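PDB 4HB9: similarities with probable monooxygenase from Photorhabdus luminescens, which binds flavin-adenine dinucleotide and probably works as a flavin-dependent monooxygenase. Local coordinates for residues Ala9-Thr14 with Asn332-Asp337; Gln56-Ala61 with Leu340-Leu345; Gln202-Gly207 with Pro280-Leu285. All coordinates share one frame; numbering follows the deposited sequence.

Interaction 1: residues Ala9-Thr14 with Asn332-Asp337; sequences AGIGGT and NTALRD. With FAD (flavin-adenine dinucleotide), chain B; EDO (1,2-ethanediol), chain G; EDO (1,2-ethanediol), chain L.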
loop_
_atom_site.group_PDB
_atom_site.type_symbol
_atom_site.label_atom_id
_atom_site.label_comp_id
_atom_site.label_asym_id
_atom_site.label_seq_id
_atom_site.Cartn_x
_atom_site.Cartn_y
_atom_site.Cartn_z
ATOM N N ALA A 9 -4.796 -11.765 -4.010
ATOM C CA ALA A 9 -4.093 -11.348 -5.216
ATOM C C ALA A 9 -3.911 -9.831 -5.205
ATOM O O ALA A 9 -4.349 -9.118 -6.126
ATOM C CB ALA A 9 -4.840 -11.761 -6.447
ATOM N N GLY A 10 -3.278 -9.348 -4.142
ATOM C CA GLY A 10 -2.875 -7.945 -4.039
ATOM C C GLY A 10 -1.441 -7.770 -4.477
ATOM O O GLY A 10 -0.870 -8.606 -5.171
ATOM N N ILE A 11 -0.832 -6.675 -4.055
ATOM C CA ILE A 11 0.528 -6.383 -4.453
ATOM C C ILE A 11 1.484 -7.495 -4.037
ATOM O O ILE A 11 2.259 -8.005 -4.855
ATOM C CB ILE A 11 1.022 -5.063 -3.821
ATOM C CG1 ILE A 11 0.161 -3.870 -4.263
ATOM C CG2 ILE A 11 2.473 -4.808 -4.166
ATOM C CD1 ILE A 11 0.068 -3.634 -5.744
ATOM N N GLY A 12 1.451 -7.843 -2.752
ATOM C CA GLY A 12 2.339 -8.856 -2.203
ATOM C C GLY A 12 2.110 -10.256 -2.734
ATOM O O GLY A 12 3.057 -10.937 -3.114
ATOM N N GLY A 13 0.851 -10.671 -2.778
ATOM C CA GLY A 13 0.499 -12.045 -3.150
ATOM C C GLY A 13 0.839 -12.378 -4.587
ATOM O O GLY A 13 1.343 -13.460 -4.887
ATOM N N THR A 14 0.581 -11.440 -5.487
ATOM C CA THR A 14 0.926 -11.637 -6.884
ATOM C C THR A 14 2.429 -11.657 -7.078
ATOM O O THR A 14 2.950 -12.529 -7.787
ATOM C CB THR A 14 0.259 -10.581 -7.797
ATOM O OG1 THR A 14 0.622 -9.268 -7.387
ATOM C CG2 THR A 14 -1.236 -10.706 -7.784
ATOM N N ASN A 332 5.749 -1.141 -1.133
ATOM C CA ASN A 332 7.147 -1.525 -1.177
ATOM C C ASN A 332 7.491 -2.602 -0.158
ATOM O O ASN A 332 8.275 -3.517 -0.458
ATOM C CB ASN A 332 8.055 -0.334 -0.977
ATOM C CG ASN A 332 8.026 0.580 -2.163
ATOM O OD1 ASN A 332 8.502 0.212 -3.231
ATOM N ND2 ASN A 332 7.502 1.791 -1.979
ATOM N N THR A 333 6.917 -2.494 1.034
ATOM C CA THR A 333 7.176 -3.500 2.086
ATOM C C THR A 333 6.538 -4.847 1.746
ATOM O O THR A 333 7.162 -5.897 1.960
ATOM C CB THR A 333 6.747 -2.988 3.467
ATOM O OG1 THR A 333 7.358 -1.720 3.684
ATOM C CG2 THR A 333 7.249 -3.905 4.536
ATOM N N ALA A 334 5.325 -4.828 1.180
ATOM C CA ALA A 334 4.699 -6.049 0.685
ATOM C C ALA A 334 5.553 -6.755 -0.396
ATOM O O ALA A 334 5.725 -7.991 -0.383
ATOM C CB ALA A 334 3.313 -5.768 0.149
ATOM N N LEU A 335 6.100 -5.966 -1.309
ATOM C CA LEU A 335 7.005 -6.474 -2.339
ATOM C C LEU A 335 8.296 -7.034 -1.741
ATOM O O LEU A 335 8.742 -8.116 -2.115
ATOM C CB LEU A 335 7.334 -5.365 -3.346
ATOM C CG LEU A 335 6.154 -4.955 -4.204
ATOM C CD1 LEU A 335 6.474 -3.664 -4.972
ATOM C CD2 LEU A 335 5.733 -6.087 -5.130
ATOM N N ARG A 336 8.887 -6.281 -0.820
ATOM C CA ARG A 336 10.062 -6.726 -0.103
ATOM C C ARG A 336 9.839 -8.089 0.577
ATOM O O ARG A 336 10.711 -8.958 0.508
ATOM C CB ARG A 336 10.426 -5.691 0.952
ATOM C CG ARG A 336 11.779 -5.868 1.578
ATOM C CD ARG A 336 12.063 -4.679 2.473
ATOM N NE ARG A 336 13.342 -4.808 3.153
ATOM C CZ ARG A 336 13.845 -3.890 3.982
ATOM N NH1 ARG A 336 13.187 -2.769 4.237
ATOM N NH2 ARG A 336 15.021 -4.090 4.541
ATOM N N ASP A 337 8.710 -8.227 1.269
ATOM C CA ASP A 337 8.316 -9.502 1.893
ATOM C C ASP A 337 8.231 -10.628 0.849
ATOM O O ASP A 337 8.708 -11.744 1.077
ATOM C CB ASP A 337 6.943 -9.430 2.538
ATOM C CG ASP A 337 6.869 -8.535 3.784
ATOM O OD1 ASP A 337 7.894 -8.069 4.339
ATOM O OD2 ASP A 337 5.722 -8.279 4.196
HETATM P PA FAD B . -3.447 -5.506 -0.815
HETATM O O1A FAD B . -2.641 -5.014 -1.988
HETATM O O2A FAD B . -4.502 -4.726 -0.107
HETATM O O5B FAD B . -4.060 -6.932 -1.208
HETATM C C5B FAD B . -4.892 -7.667 -0.330
HETATM C C4B FAD B . -5.686 -8.597 -1.226
HETATM O O4B FAD B . -6.336 -9.584 -0.405
HETATM C C3B FAD B . -6.774 -7.879 -2.049
HETATM O O3B FAD B . -6.769 -8.306 -3.412
HETATM C C2B FAD B . -8.041 -8.291 -1.328
HETATM O O2B FAD B . -9.211 -8.321 -2.125
HETATM C C1B FAD B . -7.668 -9.703 -0.852
HETATM N N9A FAD B . -8.444 -10.230 0.272
HETATM C C8A FAD B . -8.756 -9.597 1.434
HETATM N N7A FAD B . -9.430 -10.431 2.278
HETATM C C5A FAD B . -9.549 -11.608 1.626
HETATM C C6A FAD B . -10.170 -12.905 1.956
HETATM N N6A FAD B . -10.791 -13.011 3.153
HETATM N N1A FAD B . -10.117 -13.894 1.039
HETATM C C2A FAD B . -9.470 -13.730 -0.137
HETATM N N3A FAD B . -8.877 -12.579 -0.511
HETATM C C4A FAD B . -8.887 -11.494 0.331
HETATM N N1 FAD B . 2.516 2.047 -0.785
HETATM C C2 FAD B . 3.749 2.390 -1.223
HETATM O O2 FAD B . 4.764 1.642 -1.003
HETATM N N3 FAD B . 3.925 3.532 -1.914
HETATM C C4 FAD B . 2.962 4.422 -2.172
HETATM O O4 FAD B . 3.220 5.472 -2.819
HETATM C C4X FAD B . 1.607 4.140 -1.692
HETATM N N5 FAD B . 0.559 4.983 -1.922
HETATM C C5X FAD B . -0.668 4.674 -1.446
HETATM C C6 FAD B . -1.741 5.534 -1.651
HETATM C C7 FAD B . -3.020 5.232 -1.176
HETATM C C7M FAD B . -4.190 6.171 -1.401
HETATM C C8 FAD B . -3.240 3.981 -0.431
HETATM C C8M FAD B . -4.615 3.619 0.086
HETATM C C9 FAD B . -2.171 3.115 -0.222
HETATM C C9A FAD B . -0.890 3.400 -0.696
HETATM N N10 FAD B . 0.192 2.518 -0.478
HETATM C C10 FAD B . 1.452 2.861 -0.955
HETATM C "C1'" FAD B . 0.050 1.269 0.298
HETATM C "C2'" FAD B . -0.184 0.040 -0.579
HETATM O "O2'" FAD B . -1.230 0.267 -1.508
HETATM C "C3'" FAD B . -0.548 -1.143 0.315
HETATM O "O3'" FAD B . 0.318 -1.141 1.450
HETATM C "C4'" FAD B . -0.375 -2.454 -0.437
HETATM O "O4'" FAD B . -1.509 -2.627 -1.268
HETATM C "C5'" FAD B . -0.267 -3.645 0.491
HETATM O "O5'" FAD B . -0.114 -4.792 -0.319
HETATM P P FAD B . -0.812 -6.154 0.179
HETATM O O1P FAD B . -0.548 -7.134 -0.940
HETATM O O2P FAD B . -0.357 -6.449 1.583
HETATM O O3P FAD B . -2.388 -5.892 0.329
HETATM C C1 EDO G . 10.012 0.397 2.295
HETATM O O1 EDO G . 11.210 1.167 2.394
HETATM C C2 EDO G . 10.386 -1.024 1.913
HETATM O O2 EDO G . 10.692 -1.786 3.067
HETATM C C1 EDO L . -8.196 -7.531 -7.648
HETATM O O1 EDO L . -7.315 -8.637 -7.442
HETATM C C2 EDO L . -9.010 -7.355 -6.385
HETATM O O2 EDO L . -8.175 -6.910 -5.307
#
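Ile-11 and Leu-335 meet where the glycine-rich turn of the Rossmann-type FAD-binding fold lies against helix 330-349. Their side chains cross obliquely. The CG2 branch of Ile-11 does the touching, 3.6 Å from CD2 of Leu-335. CG1 of Ile-11 sits beside the backbone N (chi1 -61°), which leaves CG2 anti to that N and turned to the leucine. The CG1 branch leads away and runs to the ribityl chain of FAD, 3.6 Å from O4'. Thus one isoleucine packs on the helix with one arm and on the cofactor with the other.

Next to it the backbones come close. CA of Gly-12 lies 4.7 Å from CA of Ala-334. The same Gly-12 CA is 3.9 Å from Ala-334 O. Ala-334 CB points toward the turn and also touches the cofactor, 3.6 Å from O5'.

The two segments hold different parts of FAD. At the start of helix 11-22, the backbone N of Ile-11 donates a hydrogen bond to O1A of one phosphate, and that of Gly-12 donates to O1P of the other (2.8 Å). The helix N-terminus would be expected to stabilise their negative charge. At the far end, the backbone N-H of Asn-332 donates to flavin O2. The Asn-332 side chain is itself held by His-46 O and Asn-48 N. CA of Gly-10, the N-cap residue, packs against the diphosphate, 3.2 Å from O5B. The Gly-10 carbonyl O accepts two bonds from Thr-14, from opposite faces of its plane: one from N and one from OG1 at 2.8 Å.

Interaction 2: residues Gln56-Ala61 with Leu340-Leu345; sequences QECLPA and LLTQKL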
loop_
_atom_site.group_PDB
_atom_site.type_symbol
_atom_site.label_atom_id
_atom_site.label_comp_id
_atom_site.label_asym_id
_atom_site.label_seq_id
_atom_site.Cartn_x
_atom_site.Cartn_y
_atom_site.Cartn_z
ATOM N N GLN A 56 11.897 -6.684 -10.063
ATOM C CA GLN A 56 12.825 -7.088 -11.119
ATOM C C GLN A 56 13.248 -8.551 -10.919
ATOM O O GLN A 56 13.419 -9.278 -11.898
ATOM C CB GLN A 56 14.042 -6.165 -11.169
ATOM C CG GLN A 56 14.926 -6.365 -12.386
ATOM C CD GLN A 56 15.988 -5.287 -12.503
ATOM O OE1 GLN A 56 16.223 -4.521 -11.566
ATOM N NE2 GLN A 56 16.609 -5.201 -13.675
ATOM N N GLU A 57 13.405 -8.957 -9.661
ATOM C CA GLU A 57 13.839 -10.329 -9.331
ATOM C C GLU A 57 12.699 -11.369 -9.366
ATOM O O GLU A 57 12.949 -12.561 -9.521
ATOM C CB GLU A 57 14.600 -10.329 -7.977
ATOM C CG GLU A 57 15.865 -9.463 -8.039
ATOM C CD GLU A 57 16.890 -9.700 -6.932
ATOM O OE1 GLU A 57 16.644 -10.490 -5.991
ATOM O OE2 GLU A 57 17.973 -9.070 -7.013
ATOM N N CYS A 58 11.449 -10.945 -9.228
ATOM C CA CYS A 58 10.342 -11.907 -9.228
ATOM C C CYS A 58 9.574 -12.011 -10.535
ATOM O O CYS A 58 9.082 -13.094 -10.884
ATOM C CB CYS A 58 9.335 -11.579 -8.133
ATOM S SG CYS A 58 9.997 -11.866 -6.480
ATOM N N LEU A 59 9.409 -10.876 -11.211
ATOM C CA LEU A 59 8.542 -10.801 -12.376
ATOM C C LEU A 59 9.209 -11.440 -13.606
ATOM O O LEU A 59 10.419 -11.272 -13.794
ATOM C CB LEU A 59 8.213 -9.351 -12.709
ATOM C CG LEU A 59 7.199 -8.540 -11.891
ATOM C CD1 LEU A 59 7.098 -7.123 -12.462
ATOM C CD2 LEU A 59 5.833 -9.154 -11.854
ATOM N N PRO A 60 8.421 -12.129 -14.448
ATOM C CA PRO A 60 8.943 -12.495 -15.774
ATOM C C PRO A 60 9.397 -11.254 -16.514
ATOM O O PRO A 60 8.889 -10.161 -16.254
ATOM C CB PRO A 60 7.752 -13.107 -16.489
ATOM C CG PRO A 60 6.794 -13.481 -15.416
ATOM C CD PRO A 60 7.004 -12.498 -14.304
ATOM N N ALA A 61 10.353 -11.416 -17.416
ATOM C CA ALA A 61 10.922 -10.276 -18.105
ATOM C C ALA A 61 9.850 -9.457 -18.828
ATOM O O ALA A 61 9.939 -8.241 -18.854
ATOM C CB ALA A 61 11.996 -10.736 -19.077
ATOM N N LEU A 340 11.643 -11.767 -0.270
ATOM C CA LEU A 340 12.257 -12.508 0.830
ATOM C C LEU A 340 11.657 -13.904 1.030
ATOM O O LEU A 340 12.390 -14.892 1.132
ATOM C CB LEU A 340 12.154 -11.695 2.108
ATOM C CG LEU A 340 12.877 -12.327 3.299
ATOM C CD1 LEU A 340 14.357 -12.537 2.974
ATOM C CD2 LEU A 340 12.649 -11.414 4.491
ATOM N N LEU A 341 10.336 -13.996 1.082
ATOM C CA LEU A 341 9.669 -15.278 1.250
ATOM C C LEU A 341 9.893 -16.216 0.060
ATOM O O LEU A 341 10.069 -17.414 0.242
ATOM C CB LEU A 341 8.190 -15.092 1.525
ATOM C CG LEU A 341 7.396 -16.356 1.891
ATOM C CD1 LEU A 341 8.054 -17.149 3.033
ATOM C CD2 LEU A 341 5.989 -15.976 2.250
ATOM N N THR A 342 9.922 -15.665 -1.155
ATOM C CA THR A 342 10.331 -16.445 -2.334
ATOM C C THR A 342 11.697 -17.112 -2.106
ATOM O O THR A 342 11.860 -18.316 -2.336
ATOM C CB THR A 342 10.423 -15.549 -3.587
ATOM O OG1 THR A 342 9.125 -15.059 -3.909
ATOM C CG2 THR A 342 10.969 -16.329 -4.763
ATOM N N GLN A 343 12.670 -16.304 -1.710
ATOM C CA GLN A 343 14.025 -16.774 -1.526
ATOM C C GLN A 343 14.101 -17.864 -0.454
ATOM O O GLN A 343 14.800 -18.861 -0.629
ATOM C CB GLN A 343 14.969 -15.627 -1.182
ATOM C CG GLN A 343 15.192 -14.645 -2.312
ATOM C CD GLN A 343 15.844 -13.345 -1.865
ATOM O OE1 GLN A 343 15.903 -13.032 -0.680
ATOM N NE2 GLN A 343 16.296 -12.566 -2.821
ATOM N N LYS A 344 13.366 -17.688 0.645
ATOM C CA LYS A 344 13.371 -18.688 1.731
ATOM C C LYS A 344 12.629 -19.975 1.327
ATOM O O LYS A 344 13.147 -21.067 1.541
ATOM C CB LYS A 344 12.822 -18.082 3.033
ATOM C CG LYS A 344 13.623 -16.884 3.522
ATOM C CD LYS A 344 15.131 -17.129 3.539
ATOM C CE LYS A 344 15.894 -15.928 4.050
ATOM N NZ LYS A 344 17.352 -16.219 4.138
ATOM N N LEU A 345 11.467 -19.876 0.682
ATOM C CA LEU A 345 10.787 -21.078 0.213
ATOM C C LEU A 345 11.602 -21.767 -0.889
ATOM O O LEU A 345 11.645 -22.997 -0.951
ATOM C CB LEU A 345 9.340 -20.798 -0.227
ATOM C CG LEU A 345 8.400 -20.404 0.922
ATOM C CD1 LEU A 345 7.072 -19.952 0.386
ATOM C CD2 LEU A 345 8.197 -21.504 1.971
HETATM O O HOH W 1 15.830 -13.532 -5.783
#
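The Glu-57 carboxylate and the Gln-343 side-chain amide approach each other with their planes turned 49° apart. Neither stacks on the other. OE1 of Glu-57 is 3.8 Å from NE2 of Gln-343. In the Glu-57 conformer described, one of two deposited, a water bridges the two groups. It donates to Glu-57 OE1 and accepts from Gln-343 NE2, each at 3.2 Å. Both side chains run out extended beyond CG, which carries their ends across the gap between the helices. In the same conformer the other carboxylate oxygen, OE2, has a weak hydrogen bond to Gln-53 NE2.

Deeper in, Cys-58 SG lies 4.2 Å from Thr-342 OG1. This is a loose van der Waals approach. The threonine OG1 is anti to the carbonyl carbon (chi1 -65°), from where it reaches back to bond Ala-338 O, one turn earlier in its own helix.

The contact joins the end of helix 49-58 to helix 330-349, and the nearest CA atoms, of Cys-58 and Thr-342, are 8.3 Å apart. Helix 11-22 fills in beside them: Cys-15 touches Cys-58, and Leu-16 touches Thr-342. Leu-339 of helix 330-349 packs on both Glu-57 and Cys-58. Helix 355-386 covers Leu-340, Lys-344 and Leu-345, with a salt bridge from Lys-344 to Asp-361.

Interaction 3: residues Gln202-Gly207 with Pro280-Leu285; sequences QNFRDG and PSLHTL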
loop_
_atom_site.group_PDB
_atom_site.type_symbol
_atom_site.label_atom_id
_atom_site.label_comp_id
_atom_site.label_asym_id
_atom_site.label_seq_id
_atom_site.Cartn_x
_atom_site.Cartn_y
_atom_site.Cartn_z
ATOM N N GLN A 202 5.229 26.693 -10.360
ATOM C CA GLN A 202 5.984 25.535 -10.883
ATOM C C GLN A 202 6.349 24.480 -9.841
ATOM O O GLN A 202 6.339 23.289 -10.149
ATOM C CB GLN A 202 7.249 25.986 -11.615
ATOM C CG GLN A 202 6.972 26.521 -13.014
ATOM C CD GLN A 202 8.206 27.083 -13.689
ATOM O OE1 GLN A 202 9.317 26.590 -13.482
ATOM N NE2 GLN A 202 8.017 28.112 -14.515
ATOM N N ASN A 203 6.642 24.898 -8.611
ATOM C CA ASN A 203 6.972 23.933 -7.546
ATOM C C ASN A 203 5.851 22.935 -7.207
ATOM O O ASN A 203 6.104 21.915 -6.560
ATOM C CB ASN A 203 7.461 24.643 -6.277
ATOM C CG ASN A 203 6.468 25.640 -5.738
ATOM O OD1 ASN A 203 5.707 26.229 -6.489
ATOM N ND2 ASN A 203 6.485 25.851 -4.441
ATOM N N PHE A 204 4.628 23.202 -7.662
ATOM C CA PHE A 204 3.532 22.258 -7.472
ATOM C C PHE A 204 3.523 21.154 -8.528
ATOM O O PHE A 204 2.872 20.130 -8.340
ATOM C CB PHE A 204 2.186 22.983 -7.507
ATOM C CG PHE A 204 1.863 23.740 -6.254
ATOM C CD1 PHE A 204 2.698 24.742 -5.790
ATOM C CD2 PHE A 204 0.706 23.474 -5.556
ATOM C CE1 PHE A 204 2.391 25.455 -4.644
ATOM C CE2 PHE A 204 0.388 24.187 -4.413
ATOM C CZ PHE A 204 1.236 25.171 -3.948
ATOM N N ARG A 205 4.235 21.361 -9.632
ATOM C CA ARG A 205 4.116 20.484 -10.805
ATOM C C ARG A 205 5.419 19.810 -11.272
ATOM O O ARG A 205 5.391 19.004 -12.201
ATOM C CB ARG A 205 3.553 21.307 -11.956
ATOM C CG ARG A 205 2.380 22.175 -11.529
ATOM C CD ARG A 205 1.840 23.036 -12.650
ATOM N NE ARG A 205 2.451 24.366 -12.744
ATOM C CZ ARG A 205 3.426 24.710 -13.590
ATOM N NH1 ARG A 205 3.967 23.822 -14.424
ATOM N NH2 ARG A 205 3.869 25.963 -13.605
ATOM N N ASP A 206 6.542 20.131 -10.630
ATOM C CA ASP A 206 7.858 19.694 -11.109
ATOM C C ASP A 206 8.295 18.316 -10.612
ATOM O O ASP A 206 9.363 17.840 -10.992
ATOM C CB ASP A 206 8.940 20.751 -10.818
ATOM C CG ASP A 206 9.206 20.963 -9.326
ATOM O OD1 ASP A 206 8.782 20.130 -8.492
ATOM O OD2 ASP A 206 9.852 21.983 -8.984
ATOM N N GLY A 207 7.491 17.672 -9.773
ATOM C CA GLY A 207 7.824 16.327 -9.307
ATOM C C GLY A 207 8.607 16.249 -8.004
ATOM O O GLY A 207 8.885 15.149 -7.519
ATOM N N PRO A 280 -2.837 31.372 -1.145
ATOM C CA PRO A 280 -3.914 31.082 -2.089
ATOM C C PRO A 280 -3.692 29.874 -3.008
ATOM O O PRO A 280 -4.652 29.239 -3.388
ATOM C CB PRO A 280 -3.999 32.371 -2.920
ATOM C CG PRO A 280 -3.587 33.445 -1.976
ATOM C CD PRO A 280 -2.521 32.813 -1.101
ATOM N N SER A 281 -2.446 29.577 -3.372
ATOM C CA SER A 281 -2.145 28.428 -4.252
ATOM C C SER A 281 -2.598 27.109 -3.633
ATOM O O SER A 281 -3.076 26.191 -4.318
ATOM C CB SER A 281 -0.647 28.389 -4.565
ATOM O OG SER A 281 0.142 28.258 -3.369
ATOM N N LEU A 282 -2.508 27.042 -2.311
ATOM C CA LEU A 282 -2.928 25.857 -1.581
ATOM C C LEU A 282 -4.431 25.757 -1.647
ATOM O O LEU A 282 -4.976 24.672 -1.822
ATOM C CB LEU A 282 -2.431 25.922 -0.146
ATOM C CG LEU A 282 -0.913 25.995 -0.079
ATOM C CD1 LEU A 282 -0.424 26.340 1.324
ATOM C CD2 LEU A 282 -0.275 24.712 -0.584
ATOM N N HIS A 283 -5.115 26.895 -1.571
ATOM C CA HIS A 283 -6.575 26.887 -1.715
ATOM C C HIS A 283 -7.019 26.444 -3.095
ATOM O O HIS A 283 -7.967 25.679 -3.232
ATOM C CB HIS A 283 -7.146 28.259 -1.357
ATOM C CG HIS A 283 -7.100 28.530 0.111
ATOM N ND1 HIS A 283 -8.127 28.177 0.959
ATOM C CD2 HIS A 283 -6.108 29.012 0.897
ATOM C CE1 HIS A 283 -7.804 28.501 2.197
ATOM N NE2 HIS A 283 -6.582 29.006 2.188
ATOM N N THR A 284 -6.333 26.964 -4.111
ATOM C CA THR A 284 -6.625 26.627 -5.514
ATOM C C THR A 284 -6.514 25.114 -5.734
ATOM O O THR A 284 -7.393 24.486 -6.321
ATOM C CB THR A 284 -5.638 27.374 -6.431
ATOM O OG1 THR A 284 -5.743 28.788 -6.180
ATOM C CG2 THR A 284 -5.914 27.074 -7.906
ATOM N N LEU A 285 -5.443 24.525 -5.203
ATOM C CA LEU A 285 -5.237 23.084 -5.294
ATOM C C LEU A 285 -6.431 22.321 -4.714
ATOM O O LEU A 285 -7.007 21.439 -5.354
ATOM C CB LEU A 285 -3.931 22.706 -4.578
ATOM C CG LEU A 285 -3.525 21.247 -4.533
ATOM C CD1 LEU A 285 -3.480 20.665 -5.938
ATOM C CD2 LEU A 285 -2.171 21.105 -3.878
#
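The phenyl ring of Phe-204 reaches from the loop 202-207 to helix 280-287 and makes every cross-segment contact here. Its far end, CZ, sits 3.3 Å from OG of Ser-281. The hydroxyl comes in obliquely, neither over the face nor at the edge. CD2 of Leu-282 also approaches obliquely, 3.7 Å from CZ, with the two side chains crossing at about a right angle. Leu-285 meets another part of the ring. Its CD2 lies at the edge, near the ring plane, 4.0 Å from CE2. Thus Ser-281 and Leu-282 meet the end of the ring, while Leu-285 meets its CD2-CE2 side. In the helix, Leu-285 is one turn beyond Ser-281.

The Ser-281 hydroxyl has its polar partner outside the segments, in the carboxylate of Asp-279. With chi1 at 60°, OG lies between the backbone N and the carbonyl carbon, where it meets the ring end while bonded to Asp-279 OD2. The Phe-204 ring also has Asn-203 OD1 at its edge, in plane.

Strands 218-228 and 240-251 of the mixed sheet pack against this first shell. Ile-222 touches Phe-204, Leu-282 and Leu-285, and Ile-244 touches Phe-204 and Leu-285. On the loop side, Arg-205 N bonds to Gln-202 O, closing a beta-turn. Arg-205 NE bonds to Leu-200 O, Asn-203 ND2 to Tyr-81 OH, and Asp-206 makes a salt bridge to Arg-79.

This is largely apolar packing, with one serine hydroxyl against the ring, away from the annotated FAD site. An aromatic residue of a loop and a short helix share an apolar patch on the mixed beta-sheet.

Interactions 1 and 2 both use helix 330-349, and their segments adjoin in sequence there. Their centres are about 11 Å apart. Interaction 1 lies on the cofactor, whereas in interaction 2 the Cys-58 side chain is about 13 Å from FAD and about 9 Å from Gly-12. Helix 11-22, which begins in interaction 1, also packs beside interaction 2. Interaction 3 is remote: its centre is about 32 Å from that of interaction 1 and about 39 Å from that of interaction 2. It lies across the chain's centre from interaction 2, beside the mixed sheet. In sequence, its segments fall between the paired segments of the other two, whose own segments alternate along the chain.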